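PDB 6DLH: alpha-1,4-endofucoidanase from Mariniflexile fucanivorans, which hydrolyses internal alpha-1,4 linkages of fucoidan as a retaining, endo-acting enzyme of glycoside hydrolase family 107. Local coordinates for residues G58-I63 with V120-S125; V96-I101 with V126-L131; P52-N57 with Q162-D167. All coordinates share one frame; numbering follows the deposited sequence.

Contacts 1 and 3 join loops of the catalytic domain, whose parallel sheet is consistent with a (beta/alpha) barrel like that of related fucosidases. Contact 2 joins the N-terminal ends of helices 100-104 and 129-139 and the residues before them. The loop between strand 46-49 and helix 66-71 supplies residues 52-57 to contact 3 and 58-63 to contact 1. The centres of contacts 1 and 2 are about 6 Å apart. The centre of contact 3 lies about 12 Å from that of contact 1 and about 15 Å from that of contact 2. Along the chain, contacts 1 and 2 cross, and both lie within the loop that contact 3 closes. Together they bring the loop after strand 46-49 against the segment between helices 100-104 and 129-139 and the loop after strand 143-149.

Contact 1 of 3, residues G58-I63 with V120-S125; sequences GNIEGI and VAPRES
Gly58 and Glu61 begin and end a type I beta turn set against Pro122 and Arg123, with Gly58 CA 5.6 Å from Pro122 CA. A type II turn from Ile60 to Ile63 overlaps it. Glu61 carries the contact. Its CG lies anti to its carbonyl carbon (chi1 -79°), and the chain runs on extended to the carboxylate. Arg123 crosses it at about a right angle. Its chain bends at chi3, and it grips side-on with NE and NH2. Arg123 NH2 binds Glu61 OE1 at 3.0 Å, and Arg123 NE binds Glu61 OE2 at 3.1 Å. Both oxygens use their syn lone pairs, and the two planar groups are only 17° from coplanar. Glu61 OE2 also takes the backbone N of Arg123 at 2.9 Å, through its anti lone pair. Pro122 packs against the stem of Glu61: its CB is 3.9 Å from Glu61 CG and 4.0 Å from Ile60 CG2. Gly58 has positive phi, and a CB there would collide with Arg123 NH2. Helix 129-139 adds to the surroundings, where Pro129 touches Ile60 and Pro122. An alanine at Glu61 would probably leave the Arg123 guanidinium and backbone N-H without their acceptors here, and the guanidinium freer to turn. Three bonds to one carboxylate fix its rotation. The guanidinium is likely to favour its ionised form and to offset the nearby Gly58 O, an acceptor facing Glu61 OE1.

Contact 2 of 3, residues V96-I101 with V126-L131; sequences VAPHPI and VDDPLL
Asp128 sets its carboxylate against the ring of Pro98, the two side chains crossing at about a right angle. With Asp128 CG anti to its own backbone N (chi1 -174°), the carboxylate carbon lies 3.4 Å from Pro98 CD. Asp128 OD1 reaches within 3.3 Å of Pro98 CD and 3.9 Å of Ala97 CB. The same oxygen caps helix 129-139, accepting a weak bond from Leu131 N at 3.3 Å. Asp128 OD2 is bonded to Tyr216 OH, on helix 198-216. One helix-capping side chain is thus packed against a proline and also bonded to a second helix.

Leu130 also has CG anti to its backbone N, and its CD2 branch touches Ala97 CB at 3.8 Å. Leu130 CB is 4.3 Å from Val96 CG2. Pro129 sits on the backbone of the other segment, its CD 3.4 Å from Val96 O. His99 is the N-cap of helix 100-104. Its ND1 accepts a weak bond from Ile101 N at 3.4 Å, and Pro100 CD lies over one ring face, toward the rim. Asp127 turns to other partners: Gly62 N and Arg64 at OD2, and Lys553, from an Ig-like domain, at OD1.

The two segments therefore meet through apolar groups and carbon-oxygen contacts, with proline rings on both sides. The polar groups find their partners within their own segment, as the two caps do, or further along the chain, as with Asp127 and Asp128 OD2. Asp128 OD1 would face the positive end of the helix dipole, which is likely to steady its negative charge.

Contact 3 of 3, residues P52-N57 with Q162-D167; sequences PERTFN and QADYPD
Phe56 has Asp164 CB over one face of its ring, 3.9 Å from the ring centroid in a CH-pi contact. The Asp164 carboxylate stacks on the ring too, with planes 22° apart and Asp164 OD2 3.5 Å from Phe56 CE1. Arg54 C covers the opposite face toward the rim, and Arg54 CZ lies at the ring edge. Phe56 CE2 lies over one face of the Arg54 guanidinium. Tyr165 meets the Phe56 ring obliquely, planes at 50°, with Tyr165 CE1 3.8 Å from Phe56 CD2. Gln162 CB covers one face of the Tyr165 ring. Arg54 NH2 forms a long salt bridge of 3.5 Å with Asp164 OD1, the two side chains crossing at about a right angle. Arg54 NE pairs with Glu390. Asn57 ND2 gives a nearly straight bond (172°) to Asp164 O at 3.0 Å. Asp164 O lies in the amide plane of Asn57; the donor is tilted from the carbonyl plane. Asn57 OD1 takes Leu119 N, and Tyr165 OH binds Ile90 O, so these two groups reach two further loops. This is packing between the loops that follow strands 46-49 and 143-149 in the catalytic domain, whose parallel sheet is consistent with a (beta/alpha) barrel.

Contact 1 of 3, residues G58-I63 with V120-S125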
ATOM      1  N   GLY A  58      -4.669   8.478  -7.704  1.00 42.79           N
ATOM      2  CA  GLY A  58      -5.766   8.111  -6.820  1.00 45.93           C
ATOM      3  C   GLY A  58      -5.903   6.607  -6.581  1.00 43.48           C
ATOM      4  O   GLY A  58      -6.621   6.200  -5.668  1.00 45.03           O
ATOM      5  N   ASN A  59      -5.222   5.792  -7.398  1.00 42.32           N
ATOM      6  CA  ASN A  59      -5.322   4.339  -7.341  1.00 42.16           C
ATOM      7  C   ASN A  59      -5.193   3.795  -5.914  1.00 40.31           C
ATOM      8  O   ASN A  59      -5.900   2.858  -5.568  1.00 40.85           O
ATOM      9  CB  ASN A  59      -4.343   3.647  -8.293  1.00 43.50           C
ATOM     10  CG  ASN A  59      -4.685   3.805  -9.761  1.00 44.62           C
ATOM     11  OD1 ASN A  59      -5.824   4.087 -10.122  1.00 44.07           O
ATOM     12  ND2 ASN A  59      -3.705   3.593 -10.626  1.00 44.21           N
ATOM     13  N   ILE A  60      -4.314   4.378  -5.086  1.00 39.93           N
ATOM     14  CA  ILE A  60      -3.978   3.812  -3.783  1.00 39.19           C
ATOM     15  C   ILE A  60      -4.974   4.251  -2.707  1.00 39.68           C
ATOM     16  O   ILE A  60      -5.007   3.683  -1.615  1.00 37.30           O
ATOM     17  CB  ILE A  60      -2.519   4.130  -3.378  1.00 37.05           C
ATOM     18  CG1 ILE A  60      -2.038   3.294  -2.188  1.00 34.84           C
ATOM     19  CG2 ILE A  60      -2.330   5.617  -3.118  1.00 38.60           C
ATOM     20  CD1 ILE A  60      -1.958   1.806  -2.461  1.00 32.66           C
ATOM     21  N   GLU A  61      -5.773   5.279  -3.004  1.00 41.73           N
ATOM     22  CA  GLU A  61      -6.750   5.778  -2.049  1.00 41.43           C
ATOM     23  C   GLU A  61      -7.698   4.651  -1.639  1.00 38.32           C
ATOM     24  O   GLU A  61      -8.268   3.972  -2.492  1.00 36.50           O
ATOM     25  CB  GLU A  61      -7.501   6.963  -2.655  1.00 43.62           C
ATOM     26  CG  GLU A  61      -6.704   8.254  -2.601  1.00 47.73           C
ATOM     27  CD  GLU A  61      -7.056   9.293  -3.653  1.00 48.04           C
ATOM     28  OE1 GLU A  61      -7.816   8.963  -4.593  1.00 46.72           O
ATOM     29  OE2 GLU A  61      -6.545  10.422  -3.538  1.00 47.72           O
ATOM     30  N   GLY A  62      -7.827   4.444  -0.322  1.00 36.25           N
ATOM     31  CA  GLY A  62      -8.811   3.520   0.223  1.00 37.69           C
ATOM     32  C   GLY A  62      -8.320   2.075   0.335  1.00 36.80           C
ATOM     33  O   GLY A  62      -9.061   1.210   0.794  1.00 36.54           O
ATOM     34  N   ILE A  63      -7.072   1.815  -0.079  1.00 35.57           N
ATOM     35  CA  ILE A  63      -6.532   0.464  -0.082  1.00 32.23           C
ATOM     36  C   ILE A  63      -6.143   0.102   1.346  1.00 31.99           C
ATOM     37  O   ILE A  63      -5.641   0.953   2.077  1.00 30.76           O
ATOM     38  CB  ILE A  63      -5.367   0.332  -1.088  1.00 32.65           C
ATOM     39  CG1 ILE A  63      -5.859   0.482  -2.534  1.00 30.31           C
ATOM     40  CG2 ILE A  63      -4.575  -0.958  -0.874  1.00 30.19           C
ATOM     41  CD1 ILE A  63      -6.955  -0.490  -2.943  1.00 31.17           C
ATOM     42  N   VAL A 120       0.960  11.612  -7.902  1.00 44.55           N
ATOM     43  CA  VAL A 120       1.859  10.549  -7.479  1.00 45.04           C
ATOM     44  C   VAL A 120       1.858  10.453  -5.959  1.00 45.80           C
ATOM     45  O   VAL A 120       2.802   9.940  -5.363  1.00 46.79           O
ATOM     46  CB  VAL A 120       3.288  10.693  -8.048  1.00 46.35           C
ATOM     47  CG1 VAL A 120       3.365  10.319  -9.519  1.00 44.03           C
ATOM     48  CG2 VAL A 120       3.906  12.061  -7.796  1.00 44.61           C
ATOM     49  N   ALA A 121       0.787  10.964  -5.346  1.00 45.51           N
ATOM     50  CA  ALA A 121       0.474  10.664  -3.959  1.00 44.15           C
ATOM     51  C   ALA A 121      -1.040  10.519  -3.822  1.00 47.19           C
ATOM     52  O   ALA A 121      -1.782  10.858  -4.743  1.00 44.38           O
ATOM     53  CB  ALA A 121       1.030  11.728  -3.044  1.00 39.81           C
ATOM     54  N   PRO A 122      -1.547   9.966  -2.696  1.00 48.92           N
ATOM     55  CA  PRO A 122      -2.973  10.060  -2.382  1.00 49.33           C
ATOM     56  C   PRO A 122      -3.295  11.486  -1.934  1.00 48.32           C
ATOM     57  O   PRO A 122      -2.543  12.076  -1.156  1.00 46.70           O
ATOM     58  CB  PRO A 122      -3.120   9.075  -1.214  1.00 47.84           C
ATOM     59  CG  PRO A 122      -1.765   9.100  -0.536  1.00 46.34           C
ATOM     60  CD  PRO A 122      -0.780   9.230  -1.677  1.00 47.56           C
ATOM     61  N   ARG A 123      -4.418  12.025  -2.433  1.00 48.70           N
ATOM     62  CA  ARG A 123      -4.856  13.377  -2.105  1.00 49.09           C
ATOM     63  C   ARG A 123      -5.088  13.481  -0.600  1.00 50.76           C
ATOM     64  O   ARG A 123      -5.808  12.669  -0.021  1.00 55.89           O
ATOM     65  CB  ARG A 123      -6.123  13.749  -2.884  1.00 46.72           C
ATOM     66  CG  ARG A 123      -5.957  13.791  -4.395  1.00 44.50           C
ATOM     67  CD  ARG A 123      -7.301  13.818  -5.096  1.00 45.64           C
ATOM     68  NE  ARG A 123      -7.842  12.497  -5.391  1.00 44.78           N
ATOM     69  CZ  ARG A 123      -8.317  12.107  -6.574  1.00 47.80           C
ATOM     70  NH1 ARG A 123      -8.380  12.955  -7.587  1.00 47.66           N
ATOM     71  NH2 ARG A 123      -8.747  10.867  -6.740  1.00 48.01           N
ATOM     72  N   GLU A 124      -4.465  14.485   0.023  1.00 53.63           N
ATOM     73  CA  GLU A 124      -4.447  14.632   1.471  1.00 55.89           C
ATOM     74  C   GLU A 124      -5.867  14.674   2.035  1.00 58.16           C
ATOM     75  O   GLU A 124      -6.086  14.332   3.196  1.00 60.49           O
ATOM     76  CB  GLU A 124      -3.677  15.898   1.854  1.00 60.68           C
ATOM     77  CG  GLU A 124      -2.705  15.699   3.005  1.00 65.64           C
ATOM     78  CD  GLU A 124      -3.309  15.581   4.393  1.00 67.99           C
ATOM     79  OE1 GLU A 124      -4.396  16.140   4.614  1.00 71.96           O
ATOM     80  OE2 GLU A 124      -2.680  14.938   5.257  1.00 69.41           O
ATOM     81  N   SER A 125      -6.833  15.094   1.212  1.00 56.44           N
ATOM     82  CA  SER A 125      -8.195  15.290   1.686  1.00 56.88           C
ATOM     83  C   SER A 125      -9.005  13.996   1.573  1.00 55.06           C
ATOM     84  O   SER A 125     -10.129  13.921   2.068  1.00 51.41           O
ATOM     85  CB  SER A 125      -8.862  16.453   0.974  1.00 54.06           C
ATOM     86  OG  SER A 125      -8.972  16.208  -0.421  1.00 48.86           O
TER

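Contact 2 of 3, residues V96-I101 with V126-L131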
ATOM      1  N   VAL A  96       2.621   6.463  -1.557  1.00 36.15           N
ATOM      2  CA  VAL A  96       1.376   5.902  -1.053  1.00 36.31           C
ATOM      3  C   VAL A  96       0.904   6.681   0.174  1.00 36.41           C
ATOM      4  O   VAL A  96      -0.062   6.285   0.817  1.00 35.42           O
ATOM      5  CB  VAL A  96       1.503   4.395  -0.746  1.00 35.16           C
ATOM      6  CG1 VAL A  96       1.890   3.596  -1.973  1.00 32.81           C
ATOM      7  CG2 VAL A  96       2.453   4.111   0.407  1.00 34.94           C
ATOM      8  N   ALA A  97       1.604   7.775   0.506  1.00 38.67           N
ATOM      9  CA  ALA A  97       1.255   8.612   1.644  1.00 41.16           C
ATOM     10  C   ALA A  97       1.189  10.069   1.195  1.00 46.58           C
ATOM     11  O   ALA A  97       1.970  10.480   0.340  1.00 51.48           O
ATOM     12  CB  ALA A  97       2.247   8.420   2.762  1.00 39.62           C
ATOM     13  N   PRO A  98       0.263  10.895   1.740  1.00 47.06           N
ATOM     14  CA  PRO A  98       0.029  12.236   1.205  1.00 47.88           C
ATOM     15  C   PRO A  98       1.073  13.249   1.674  1.00 48.84           C
ATOM     16  O   PRO A  98       1.514  13.214   2.825  1.00 49.23           O
ATOM     17  CB  PRO A  98      -1.360  12.575   1.768  1.00 47.18           C
ATOM     18  CG  PRO A  98      -1.398  11.861   3.105  1.00 48.82           C
ATOM     19  CD  PRO A  98      -0.596  10.591   2.896  1.00 46.13           C
ATOM     20  N   HIS A  99       1.455  14.146   0.755  1.00 49.73           N
ATOM     21  CA  HIS A  99       2.390  15.224   1.036  1.00 51.84           C
ATOM     22  C   HIS A  99       1.977  16.478   0.265  1.00 50.89           C
ATOM     23  O   HIS A  99       1.717  16.413  -0.938  1.00 48.21           O
ATOM     24  CB  HIS A  99       3.835  14.799   0.716  1.00 52.20           C
ATOM     25  CG  HIS A  99       4.862  15.594   1.451  1.00 54.70           C
ATOM     26  ND1 HIS A  99       5.329  16.810   0.985  1.00 54.13           N
ATOM     27  CD2 HIS A  99       5.495  15.367   2.625  1.00 55.92           C
ATOM     28  CE1 HIS A  99       6.209  17.291   1.843  1.00 57.13           C
ATOM     29  NE2 HIS A  99       6.329  16.425   2.860  1.00 53.51           N
ATOM     30  N   PRO A 100       1.908  17.648   0.946  1.00 53.31           N
ATOM     31  CA  PRO A 100       1.542  18.917   0.306  1.00 53.48           C
ATOM     32  C   PRO A 100       2.328  19.227  -0.968  1.00 53.72           C
ATOM     33  O   PRO A 100       1.739  19.553  -2.001  1.00 51.31           O
ATOM     34  CB  PRO A 100       1.908  19.958   1.377  1.00 56.36           C
ATOM     35  CG  PRO A 100       1.752  19.223   2.692  1.00 55.69           C
ATOM     36  CD  PRO A 100       2.166  17.798   2.389  1.00 53.98           C
ATOM     37  N   ILE A 101       3.660  19.110  -0.879  1.00 54.80           N
ATOM     38  CA  ILE A 101       4.563  19.421  -1.979  1.00 51.79           C
ATOM     39  C   ILE A 101       4.278  18.501  -3.167  1.00 52.79           C
ATOM     40  O   ILE A 101       4.177  18.973  -4.298  1.00 52.64           O
ATOM     41  CB  ILE A 101       6.037  19.368  -1.526  1.00 52.71           C
ATOM     42  CG1 ILE A 101       6.265  20.164  -0.235  1.00 54.70           C
ATOM     43  CG2 ILE A 101       6.964  19.825  -2.645  1.00 54.00           C
ATOM     44  CD1 ILE A 101       7.681  20.110   0.299  1.00 54.02           C
ATOM     45  N   VAL A 126      -8.416  12.977   0.936  1.00 53.18           N
ATOM     46  CA  VAL A 126      -9.119  11.739   0.638  1.00 50.71           C
ATOM     47  C   VAL A 126      -8.677  10.634   1.597  1.00 50.70           C
ATOM     48  O   VAL A 126      -9.498  10.108   2.343  1.00 52.17           O
ATOM     49  CB  VAL A 126      -8.952  11.329  -0.837  1.00 49.45           C
ATOM     50  CG1 VAL A 126      -9.684  10.033  -1.151  1.00 50.58           C
ATOM     51  CG2 VAL A 126      -9.395  12.438  -1.775  1.00 47.92           C
ATOM     52  N   ASP A 127      -7.381  10.292   1.585  1.00 48.52           N
ATOM     53  CA  ASP A 127      -6.925   9.132   2.338  1.00 44.95           C
ATOM     54  C   ASP A 127      -5.419   9.175   2.590  1.00 44.01           C
ATOM     55  O   ASP A 127      -4.646   9.589   1.724  1.00 45.51           O
ATOM     56  CB  ASP A 127      -7.295   7.841   1.601  1.00 42.22           C
ATOM     57  CG  ASP A 127      -7.222   6.599   2.468  1.00 41.23           C
ATOM     58  OD1 ASP A 127      -7.544   6.700   3.670  1.00 41.49           O
ATOM     59  OD2 ASP A 127      -6.853   5.543   1.930  1.00 39.78           O
ATOM     60  N   ASP A 128      -5.024   8.719   3.787  1.00 42.61           N
ATOM     61  CA  ASP A 128      -3.655   8.308   4.065  1.00 41.22           C
ATOM     62  C   ASP A 128      -3.602   6.783   4.211  1.00 38.11           C
ATOM     63  O   ASP A 128      -3.701   6.262   5.321  1.00 37.90           O
ATOM     64  CB  ASP A 128      -3.090   9.001   5.311  1.00 38.01           C
ATOM     65  CG  ASP A 128      -1.616   8.699   5.529  1.00 39.42           C
ATOM     66  OD1 ASP A 128      -1.050   7.916   4.733  1.00 40.22           O
ATOM     67  OD2 ASP A 128      -1.037   9.249   6.485  1.00 37.34           O
ATOM     68  N   PRO A 129      -3.436   6.016   3.107  1.00 36.56           N
ATOM     69  CA  PRO A 129      -3.379   4.551   3.180  1.00 35.44           C
ATOM     70  C   PRO A 129      -2.260   4.000   4.066  1.00 36.68           C
ATOM     71  O   PRO A 129      -2.466   3.040   4.804  1.00 37.82           O
ATOM     72  CB  PRO A 129      -3.170   4.112   1.726  1.00 35.19           C
ATOM     73  CG  PRO A 129      -3.640   5.292   0.903  1.00 36.62           C
ATOM     74  CD  PRO A 129      -3.313   6.516   1.730  1.00 35.15           C
ATOM     75  N   LEU A 130      -1.086   4.635   4.023  1.00 36.28           N
ATOM     76  CA  LEU A 130       0.060   4.165   4.784  1.00 37.21           C
ATOM     77  C   LEU A 130      -0.237   4.186   6.282  1.00 39.12           C
ATOM     78  O   LEU A 130       0.066   3.215   6.976  1.00 43.68           O
ATOM     79  CB  LEU A 130       1.291   5.009   4.436  1.00 38.26           C
ATOM     80  CG  LEU A 130       2.609   4.543   5.053  1.00 38.88           C
ATOM     81  CD1 LEU A 130       2.905   3.091   4.698  1.00 37.48           C
ATOM     82  CD2 LEU A 130       3.757   5.442   4.618  1.00 38.77           C
ATOM     83  N   LEU A 131      -0.826   5.283   6.779  1.00 37.52           N
ATOM     84  CA  LEU A 131      -1.139   5.389   8.197  1.00 36.18           C
ATOM     85  C   LEU A 131      -2.097   4.272   8.598  1.00 35.20           C
ATOM     86  O   LEU A 131      -2.008   3.734   9.705  1.00 37.01           O
ATOM     87  CB  LEU A 131      -1.753   6.760   8.506  1.00 38.63           C
ATOM     88  CG  LEU A 131      -2.153   6.992   9.967  1.00 39.72           C
ATOM     89  CD1 LEU A 131      -0.965   6.828  10.905  1.00 39.38           C
ATOM     90  CD2 LEU A 131      -2.797   8.362  10.157  1.00 40.13           C
TER

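Contact 3 of 3, residues P52-N57 with Q162-D167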
ATOM      1  N   PRO A  52       1.391  -3.417  -3.201  1.00 26.70           N
ATOM      2  CA  PRO A  52       0.530  -3.177  -4.362  1.00 28.19           C
ATOM      3  C   PRO A  52       1.288  -2.401  -5.434  1.00 29.15           C
ATOM      4  O   PRO A  52       2.301  -1.753  -5.149  1.00 28.59           O
ATOM      5  CB  PRO A  52      -0.630  -2.332  -3.813  1.00 26.50           C
ATOM      6  CG  PRO A  52      -0.490  -2.416  -2.306  1.00 27.34           C
ATOM      7  CD  PRO A  52       0.987  -2.634  -2.027  1.00 26.62           C
ATOM      8  N   GLU A  53       0.781  -2.477  -6.668  1.00 29.22           N
ATOM      9  CA  GLU A  53       1.440  -1.837  -7.792  1.00 32.53           C
ATOM     10  C   GLU A  53       0.503  -0.823  -8.449  1.00 34.06           C
ATOM     11  O   GLU A  53      -0.716  -0.892  -8.282  1.00 33.56           O
ATOM     12  CB  GLU A  53       1.907  -2.890  -8.793  1.00 34.05           C
ATOM     13  CG  GLU A  53       3.041  -3.748  -8.259  1.00 36.01           C
ATOM     14  CD  GLU A  53       3.542  -4.801  -9.228  1.00 37.11           C
ATOM     15  OE1 GLU A  53       3.425  -4.572 -10.449  1.00 39.32           O
ATOM     16  OE2 GLU A  53       4.041  -5.847  -8.760  1.00 37.10           O
ATOM     17  N   ARG A  54       1.114   0.096  -9.212  1.00 37.39           N
ATOM     18  CA  ARG A  54       0.444   1.137  -9.981  1.00 35.27           C
ATOM     19  C   ARG A  54      -0.421   1.968  -9.039  1.00 33.01           C
ATOM     20  O   ARG A  54      -1.639   1.886  -9.085  1.00 35.61           O
ATOM     21  CB  ARG A  54      -0.305   0.523 -11.172  1.00 35.67           C
ATOM     22  CG  ARG A  54       0.553  -0.434 -11.985  1.00 37.40           C
ATOM     23  CD  ARG A  54      -0.005  -0.930 -13.312  1.00 41.46           C
ATOM     24  NE  ARG A  54      -0.081   0.122 -14.324  1.00 44.56           N
ATOM     25  CZ  ARG A  54       0.949   0.607 -15.020  1.00 46.44           C
ATOM     26  NH1 ARG A  54       2.162   0.092 -14.885  1.00 42.85           N
ATOM     27  NH2 ARG A  54       0.758   1.617 -15.852  1.00 48.10           N
ATOM     28  N   THR A  55       0.230   2.741  -8.164  1.00 33.57           N
ATOM     29  CA  THR A  55      -0.437   3.330  -7.016  1.00 35.96           C
ATOM     30  C   THR A  55      -0.887   4.761  -7.301  1.00 38.79           C
ATOM     31  O   THR A  55      -1.565   5.360  -6.471  1.00 36.98           O
ATOM     32  CB  THR A  55       0.483   3.368  -5.790  1.00 36.72           C
ATOM     33  OG1 THR A  55       1.571   4.235  -6.112  1.00 36.83           O
ATOM     34  CG2 THR A  55       0.994   2.003  -5.378  1.00 37.30           C
ATOM     35  N   PHE A  56      -0.504   5.289  -8.472  1.00 40.66           N
ATOM     36  CA  PHE A  56      -0.611   6.701  -8.813  1.00 42.22           C
ATOM     37  C   PHE A  56      -2.054   7.079  -9.160  1.00 44.11           C
ATOM     38  O   PHE A  56      -2.883   6.210  -9.421  1.00 47.94           O
ATOM     39  CB  PHE A  56       0.284   6.989 -10.022  1.00 40.58           C
ATOM     40  CG  PHE A  56       0.200   5.935 -11.098  1.00 39.26           C
ATOM     41  CD1 PHE A  56      -0.949   5.787 -11.866  1.00 38.88           C
ATOM     42  CD2 PHE A  56       1.259   5.069 -11.325  1.00 37.49           C
ATOM     43  CE1 PHE A  56      -1.032   4.802 -12.841  1.00 37.90           C
ATOM     44  CE2 PHE A  56       1.177   4.089 -12.305  1.00 36.88           C
ATOM     45  CZ  PHE A  56       0.033   3.956 -13.064  1.00 38.07           C
ATOM     46  N   ASN A  57      -2.320   8.394  -9.177  1.00 44.75           N
ATOM     47  CA  ASN A  57      -3.514   8.984  -9.769  1.00 42.22           C
ATOM     48  C   ASN A  57      -4.764   8.506  -9.040  1.00 41.68           C
ATOM     49  O   ASN A  57      -5.756   8.158  -9.678  1.00 39.28           O
ATOM     50  CB  ASN A  57      -3.602   8.732 -11.276  1.00 41.01           C
ATOM     51  CG  ASN A  57      -2.498   9.421 -12.048  1.00 43.96           C
ATOM     52  OD1 ASN A  57      -1.994  10.467 -11.629  1.00 43.90           O
ATOM     53  ND2 ASN A  57      -2.104   8.829 -13.165  1.00 40.98           N
ATOM     54  N   GLN A 162       6.962   8.908 -18.593  1.00 57.09           N
ATOM     55  CA  GLN A 162       6.008   8.041 -17.917  1.00 56.98           C
ATOM     56  C   GLN A 162       4.584   8.541 -18.160  1.00 53.24           C
ATOM     57  O   GLN A 162       4.174   9.556 -17.605  1.00 52.69           O
ATOM     58  CB  GLN A 162       6.355   7.919 -16.431  1.00 54.07           C
ATOM     59  CG  GLN A 162       7.810   7.554 -16.158  1.00 54.79           C
ATOM     60  CD  GLN A 162       8.309   6.360 -16.940  1.00 55.05           C
ATOM     61  OE1 GLN A 162       7.591   5.388 -17.180  1.00 53.45           O
ATOM     62  NE2 GLN A 162       9.565   6.429 -17.351  1.00 56.04           N
ATOM     63  N   ALA A 163       3.835   7.781 -18.968  1.00 54.74           N
ATOM     64  CA  ALA A 163       2.556   8.199 -19.525  1.00 55.30           C
ATOM     65  C   ALA A 163       1.447   8.255 -18.473  1.00 57.14           C
ATOM     66  O   ALA A 163       0.276   8.366 -18.837  1.00 58.74           O
ATOM     67  CB  ALA A 163       2.183   7.283 -20.668  1.00 56.22           C
ATOM     68  N   ASP A 164       1.805   8.193 -17.181  1.00 53.23           N
ATOM     69  CA  ASP A 164       0.825   8.291 -16.107  1.00 52.86           C
ATOM     70  C   ASP A 164       1.148   9.482 -15.209  1.00 52.16           C
ATOM     71  O   ASP A 164       0.261  10.036 -14.564  1.00 51.53           O
ATOM     72  CB  ASP A 164       0.678   6.975 -15.334  1.00 51.89           C
ATOM     73  CG  ASP A 164      -0.092   5.914 -16.103  1.00 52.26           C
ATOM     74  OD1 ASP A 164       0.558   5.041 -16.719  1.00 55.87           O
ATOM     75  OD2 ASP A 164      -1.333   5.968 -16.088  1.00 53.09           O
ATOM     76  N   TYR A 165       2.431   9.854 -15.168  1.00 54.50           N
ATOM     77  CA  TYR A 165       2.895  11.044 -14.472  1.00 56.39           C
ATOM     78  C   TYR A 165       3.931  11.742 -15.355  1.00 59.76           C
ATOM     79  O   TYR A 165       5.053  11.999 -14.917  1.00 58.35           O
ATOM     80  CB  TYR A 165       3.397  10.690 -13.065  1.00 56.98           C
ATOM     81  CG  TYR A 165       4.142   9.379 -12.974  1.00 56.99           C
ATOM     82  CD1 TYR A 165       3.458   8.172 -12.920  1.00 57.52           C
ATOM     83  CD2 TYR A 165       5.530   9.337 -12.960  1.00 54.91           C
ATOM     84  CE1 TYR A 165       4.127   6.959 -12.861  1.00 56.03           C
ATOM     85  CE2 TYR A 165       6.214   8.133 -12.895  1.00 53.97           C
ATOM     86  CZ  TYR A 165       5.511   6.940 -12.846  1.00 54.92           C
ATOM     87  OH  TYR A 165       6.165   5.743 -12.795  1.00 53.69           O
ATOM     88  N   PRO A 166       3.565  12.108 -16.611  1.00 63.79           N
ATOM     89  CA  PRO A 166       4.536  12.486 -17.644  1.00 63.38           C
ATOM     90  C   PRO A 166       5.585  13.539 -17.292  1.00 60.10           C
ATOM     91  O   PRO A 166       6.690  13.484 -17.824  1.00 60.66           O
ATOM     92  CB  PRO A 166       3.661  12.966 -18.816  1.00 63.10           C
ATOM     93  CG  PRO A 166       2.362  12.225 -18.621  1.00 63.33           C
ATOM     94  CD  PRO A 166       2.182  12.179 -17.117  1.00 64.30           C
ATOM     95  N   ASP A 167       5.255  14.475 -16.394  1.00 58.44           N
ATOM     96  CA  ASP A 167       6.185  15.562 -16.114  1.00 61.51           C
ATOM     97  C   ASP A 167       6.241  15.902 -14.626  1.00 59.92           C
ATOM     98  O   ASP A 167       6.525  17.044 -14.271  1.00 61.16           O
ATOM     99  CB  ASP A 167       5.943  16.784 -17.011  1.00 67.55           C
ATOM    100  CG  ASP A 167       4.494  17.004 -17.419  1.00 66.86           C
ATOM    101  OD1 ASP A 167       3.673  17.300 -16.529  1.00 59.49           O
ATOM    102  OD2 ASP A 167       4.199  16.871 -18.630  1.00 68.92           O
TER